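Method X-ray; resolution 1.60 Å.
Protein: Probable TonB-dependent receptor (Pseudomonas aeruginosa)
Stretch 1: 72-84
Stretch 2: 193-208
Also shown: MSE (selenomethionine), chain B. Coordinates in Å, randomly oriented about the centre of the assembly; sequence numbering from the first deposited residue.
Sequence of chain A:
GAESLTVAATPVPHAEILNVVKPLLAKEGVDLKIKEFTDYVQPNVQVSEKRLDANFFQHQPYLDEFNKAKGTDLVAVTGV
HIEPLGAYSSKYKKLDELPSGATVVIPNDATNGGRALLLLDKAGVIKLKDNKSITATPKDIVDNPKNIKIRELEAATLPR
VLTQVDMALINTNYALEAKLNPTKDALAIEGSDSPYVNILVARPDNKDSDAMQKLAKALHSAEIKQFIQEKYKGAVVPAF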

# COMPACT_ATOMS: atom_id res chain seq x y z
N THR A 72 11.77 -5.22 15.35
CA THR A 72 10.97 -4.18 16.01
C THR A 72 9.62 -4.72 16.45
O THR A 72 9.26 -5.87 16.21
N ASP A 73 8.86 -3.88 17.14
CA ASP A 73 7.61 -4.37 17.70
C ASP A 73 6.51 -3.35 17.54
O ASP A 73 5.69 -3.13 18.46
N LEU A 74 6.43 -2.76 16.35
CA LEU A 74 5.35 -1.87 16.01
C LEU A 74 4.04 -2.65 15.91
O LEU A 74 4.04 -3.81 15.53
N VAL A 75 2.94 -1.99 16.23
CA VAL A 75 1.65 -2.68 16.34
C VAL A 75 0.58 -1.92 15.54
O VAL A 75 0.48 -0.68 15.51
N ALA A 76 -0.29 -2.69 14.93
CA ALA A 76 -1.39 -2.11 14.21
C ALA A 76 -2.46 -1.58 15.16
O ALA A 76 -2.77 -2.18 16.15
N VAL A 77 -3.05 -0.45 14.82
CA VAL A 77 -4.10 0.20 15.62
C VAL A 77 -5.48 -0.02 15.00
O VAL A 77 -6.43 -0.48 15.70
N THR A 78 -5.60 0.28 13.71
CA THR A 78 -6.86 0.11 13.00
C THR A 78 -6.66 0.12 11.51
O THR A 78 -5.64 0.62 11.03
N GLY A 79 -7.60 -0.48 10.80
CA GLY A 79 -7.57 -0.51 9.36
C GLY A 79 -8.38 0.63 8.80
O GLY A 79 -9.38 1.06 9.37
N VAL A 80 -7.94 1.15 7.68
CA VAL A 80 -8.56 2.30 7.10
C VAL A 80 -9.10 2.08 5.70
O VAL A 80 -10.26 2.37 5.46
N HIS A 81 -8.25 1.62 4.77
CA HIS A 81 -8.62 1.51 3.38
C HIS A 81 -7.82 0.45 2.67
O HIS A 81 -6.81 -0.03 3.20
N ILE A 82 -8.29 0.10 1.49
CA ILE A 82 -7.57 -0.85 0.63
C ILE A 82 -7.24 -0.12 -0.65
O ILE A 82 -8.02 0.74 -1.10
N GLU A 83 -6.10 -0.44 -1.24
CA GLU A 83 -5.65 0.14 -2.52
C GLU A 83 -5.43 -0.99 -3.50
O GLU A 83 -4.32 -1.46 -3.64
N PRO A 84 -6.49 -1.45 -4.18
CA PRO A 84 -6.29 -2.59 -5.08
C PRO A 84 -5.15 -2.36 -6.07
O PRO A 84 -5.10 -1.34 -6.76
N ASP A 193 -11.42 -7.21 -1.48
CA ASP A 193 -11.42 -8.10 -0.32
C ASP A 193 -10.13 -8.89 -0.25
O ASP A 193 -10.02 -9.99 -0.78
N SER A 194 -9.13 -8.29 0.36
CA SER A 194 -7.76 -8.75 0.21
C SER A 194 -7.05 -8.72 1.54
O SER A 194 -7.56 -8.16 2.52
N PRO A 195 -5.82 -9.25 1.56
CA PRO A 195 -4.98 -9.12 2.77
C PRO A 195 -4.44 -7.72 3.06
O PRO A 195 -3.70 -7.56 4.02
N TYR A 196 -4.74 -6.74 2.21
CA TYR A 196 -3.90 -5.54 2.15
C TYR A 196 -4.54 -4.23 2.63
O TYR A 196 -4.16 -3.12 2.19
N VAL A 197 -5.42 -4.33 3.61
CA VAL A 197 -5.91 -3.12 4.24
C VAL A 197 -4.75 -2.33 4.82
O VAL A 197 -3.85 -2.89 5.44
N ASN A 198 -4.73 -1.04 4.52
CA ASN A 198 -3.73 -0.12 5.10
C ASN A 198 -4.12 0.27 6.52
O ASN A 198 -5.28 0.56 6.79
N ILE A 199 -3.13 0.22 7.41
CA ILE A 199 -3.36 0.34 8.82
C ILE A 199 -2.61 1.54 9.42
O ILE A 199 -1.49 1.87 9.03
N LEU A 200 -3.23 2.10 10.43
CA LEU A 200 -2.56 3.03 11.32
C LEU A 200 -1.70 2.16 12.25
O LEU A 200 -2.21 1.19 12.80
N VAL A 201 -0.44 2.55 12.47
CA VAL A 201 0.54 1.73 13.20
C VAL A 201 1.16 2.60 14.25
O VAL A 201 1.46 3.79 14.02
N ALA A 202 1.35 2.03 15.42
CA ALA A 202 1.97 2.76 16.52
C ALA A 202 2.78 1.81 17.36
O ALA A 202 3.30 0.85 16.81
N ARG A 203 2.93 2.09 18.64
CA ARG A 203 3.75 1.26 19.52
C ARG A 203 2.91 0.70 20.66
O ARG A 203 1.87 1.24 20.97
N PRO A 204 3.41 -0.35 21.34
CA PRO A 204 2.68 -0.76 22.55
C PRO A 204 2.38 0.35 23.53
O PRO A 204 1.32 0.34 24.15
N ASP A 205 3.27 1.33 23.67
CA ASP A 205 3.10 2.39 24.64
C ASP A 205 1.94 3.32 24.37
O ASP A 205 1.37 3.89 25.31
N ASN A 206 1.58 3.47 23.09
CA ASN A 206 0.57 4.47 22.70
C ASN A 206 -0.61 3.99 21.90
O ASN A 206 -1.52 4.76 21.60
N LYS A 207 -0.63 2.72 21.54
CA LYS A 207 -1.75 2.19 20.80
C LYS A 207 -3.09 2.50 21.48
O LYS A 207 -4.08 2.76 20.81
N ASP A 208 -3.11 2.37 22.80
CA ASP A 208 -4.33 2.51 23.59
C ASP A 208 -4.37 3.82 24.35
O ASP A 208 -5.10 3.98 25.33

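The two stretches pair as antiparallel strands, so a walk up stretch 2 from Ser194 runs down stretch 1 from Ile82. Ser194 points toward the partner with chi1 p; its OG lies 3.6 Å from Ile82 CG2 and accepts a hydrogen bond from Tyr196 N at 3.1 Å. Tyr196, chi1 m, sets out sideways and its ring takes little part in the contact; its carbonyl contributes instead: a water receives Glu83 N (2.9 Å from the water O) and lies 2.8 Å from Tyr196 O, joining the two backbones beyond the last strand pair.

Val197, chi1 t, sits over the gap left by Gly79. Its CG1 is 3.7 Å from Gly79 CA, and an ideal CB on that glycine would fall 2.9 Å from Val197 CG1, a clash, so the valine occupies space that a side chain at this position would need. Its CG2 meets Ile82 CG1 at 3.6 Å, Ile82 being m at chi1 but off-well at chi2.

Asn198, chi1 m, carries the polar part of the interface. Its CB lies over one face of the His81 ring, 3.9 Å from the centroid, while its amide group reaches the bound selenomethionine: ND2 donates to MSE O at 2.8 Å, and OD1 accepts from MSE N at 2.9 Å. Glu83 OE1 takes the same MSE N at 2.6 Å, so both stretches grip one ammonium group. His81, chi1 p, holds the other oxygen of that carboxylate, its NE2 donating to Glu83 OE2 at 2.8 Å.

From here apolar packing takes over, alternating between sheet faces. Ile199, chi1 p and chi2 t, shares a face with Ala76 and Val201; its CD1 packs 3.8 Å from Ala76 CB. Leu200, t then p, turns to the other face, where its CD2 meets CG1 of Val77 (chi1 t) at 3.8 Å. Val201, chi1 t, places CG1 3.7 Å from CB of Leu74, whose rotamer is m, t. Ala202, on the Leu200 face, offers a bare methyl: its CB is 3.8 Å from Val77 CG2.

Beyond the strand, Arg203 points away and salt-bridges Asp205, NE to OD2 at 2.8 Å. Asn206 OD1 accepts Arg203 N at 2.9 Å. Pro204 lies beside Val75 (chi1 m), with Val75 CG2 to Pro204 CD at 4.1 Å. Lys207 then returns toward stretch 1 with every chi t: its CD lies 3.8 Å from Val75 CG2, and its NZ donates to Ala76 O at 2.8 Å. An extended lysine thus gives methylene packing and a backbone cross-link at once.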

# COMPACT_ATOMS: atom_id res chain seq x y z
CB THR A 72 10.80 -2.97 15.07
OG1 THR A 72 10.32 -3.38 13.79
CG2 THR A 72 12.17 -2.28 14.89
CB ASP A 73 7.76 -4.88 19.14
CG ASP A 73 7.82 -3.81 20.16
OD1 ASP A 73 8.28 -2.70 19.83
OD2 ASP A 73 7.40 -4.09 21.31
CB LEU A 74 5.65 -1.13 14.70
CG LEU A 74 6.89 -0.26 14.72
CD1 LEU A 74 7.06 0.37 13.34
CD2 LEU A 74 6.85 0.80 15.79
CB VAL A 75 1.20 -2.85 17.83
CG1 VAL A 75 2.15 -3.81 18.54
CG2 VAL A 75 1.18 -1.53 18.60
CB ALA A 76 -2.01 -3.19 13.32
CB VAL A 77 -3.84 1.71 15.77
CG1 VAL A 77 -4.94 2.36 16.62
CG2 VAL A 77 -2.47 1.95 16.40
CB THR A 78 -7.89 1.18 13.39
OG1 THR A 78 -9.21 0.72 13.03
CG2 THR A 78 -7.64 2.52 12.72
CB VAL A 80 -7.63 3.53 7.13
CG1 VAL A 80 -8.39 4.75 6.61
CG2 VAL A 80 -7.13 3.83 8.54
CB HIS A 81 -8.44 2.85 2.65
CG HIS A 81 -7.01 3.25 2.46
ND1 HIS A 81 -6.33 4.10 3.30
CD2 HIS A 81 -6.13 2.89 1.50
CE1 HIS A 81 -5.09 4.25 2.86
NE2 HIS A 81 -4.94 3.52 1.77
CB ILE A 82 -8.43 -2.12 0.31
CG1 ILE A 82 -8.95 -2.77 1.59
CG2 ILE A 82 -7.63 -3.16 -0.46
CD1 ILE A 82 -10.45 -2.69 1.71
CB GLU A 83 -4.29 0.85 -2.34
CG GLU A 83 -4.34 2.06 -1.46
CD GLU A 83 -2.96 2.65 -1.14
OE1 GLU A 83 -1.92 2.36 -1.82
OE2 GLU A 83 -2.93 3.39 -0.17
CB PRO A 84 -7.64 -2.73 -5.76
CG PRO A 84 -8.59 -2.25 -4.71
CD PRO A 84 -7.89 -1.07 -4.06
CB ASP A 193 -12.62 -9.05 -0.37
CG ASP A 193 -13.80 -8.53 0.43
OD1 ASP A 193 -14.02 -7.30 0.44
OD2 ASP A 193 -14.49 -9.36 1.06
CB SER A 194 -7.01 -7.88 -0.82
OG SER A 194 -6.65 -6.61 -0.26
CB PRO A 195 -3.79 -10.08 2.48
CG PRO A 195 -4.35 -11.05 1.49
CD PRO A 195 -5.28 -10.24 0.61
CB TYR A 196 -3.29 -5.37 0.75
CG TYR A 196 -2.60 -6.63 0.29
CD1 TYR A 196 -1.45 -7.11 0.92
CD2 TYR A 196 -3.17 -7.43 -0.71
CE1 TYR A 196 -0.83 -8.27 0.53
CE2 TYR A 196 -2.56 -8.61 -1.09
CZ TYR A 196 -1.41 -9.03 -0.47
OH TYR A 196 -0.84 -10.19 -0.85
CB VAL A 197 -6.93 -3.46 5.35
CG1 VAL A 197 -7.35 -2.22 6.10
CG2 VAL A 197 -8.12 -4.19 4.77
CB ASN A 198 -3.56 1.12 4.22
CG ASN A 198 -2.71 0.84 2.96
OD1 ASN A 198 -1.88 1.65 2.58
ND2 ASN A 198 -2.88 -0.38 2.36
CB ILE A 199 -2.89 -0.93 9.54
CG1 ILE A 199 -1.51 -1.40 9.01
CG2 ILE A 199 -3.90 -2.05 9.28
CD1 ILE A 199 -0.84 -2.48 9.81
CB LEU A 200 -3.58 3.79 12.13
CG LEU A 200 -3.07 4.66 13.26
CD1 LEU A 200 -2.31 5.81 12.71
CD2 LEU A 200 -4.24 5.18 14.10
CB VAL A 201 1.63 1.15 12.22
CG1 VAL A 201 2.79 0.52 12.98
CG2 VAL A 201 0.95 0.11 11.35
CB ALA A 202 0.87 3.51 17.29
CB ARG A 203 4.84 2.14 20.12
CG ARG A 203 5.83 2.66 19.08
CD ARG A 203 7.08 3.30 19.68
NE ARG A 203 6.69 4.38 20.57
CZ ARG A 203 6.59 5.67 20.26
NH1 ARG A 203 7.06 6.14 19.10
NH2 ARG A 203 6.10 6.50 21.16
CB PRO A 204 3.59 -1.83 23.15
CG PRO A 204 4.23 -2.46 21.93
CD PRO A 204 4.50 -1.28 21.01
CB ASP A 205 4.39 3.18 24.88
CG ASP A 205 4.93 3.91 23.63
OD1 ASP A 205 4.41 5.00 23.22
OD2 ASP A 205 5.91 3.35 23.06
CB ASN A 206 1.23 5.69 22.06
CG ASN A 206 1.97 5.33 20.78
OD1 ASN A 206 1.86 4.21 20.27
ND2 ASN A 206 2.68 6.29 20.23
CB LYS A 207 -1.59 0.67 20.64
CG LYS A 207 -2.83 -0.06 20.18
CD LYS A 207 -2.49 -1.41 19.61
CE LYS A 207 -3.75 -2.24 19.29
NZ LYS A 207 -3.36 -3.47 18.51
CB ASP A 208 -4.46 1.33 24.53
CG ASP A 208 -4.62 0.01 23.75
OD1 ASP A 208 -5.52 -0.03 22.94
OD2 ASP A 208 -3.82 -0.91 23.94
N MSE B . -0.28 1.86 0.15
CA MSE B . 0.51 0.65 -0.23
C MSE B . -0.50 -0.38 -0.73
O MSE B . -1.55 -0.56 -0.11
OXT MSE B . -0.25 -1.05 -1.74
CB MSE B . 1.32 0.10 0.95
CG MSE B . 2.14 -1.10 0.57
SE MSE B . 3.01 -1.86 2.17
CE MSE B . 4.23 -0.48 2.56
O HOH W 1 -3.82 -2.10 -0.43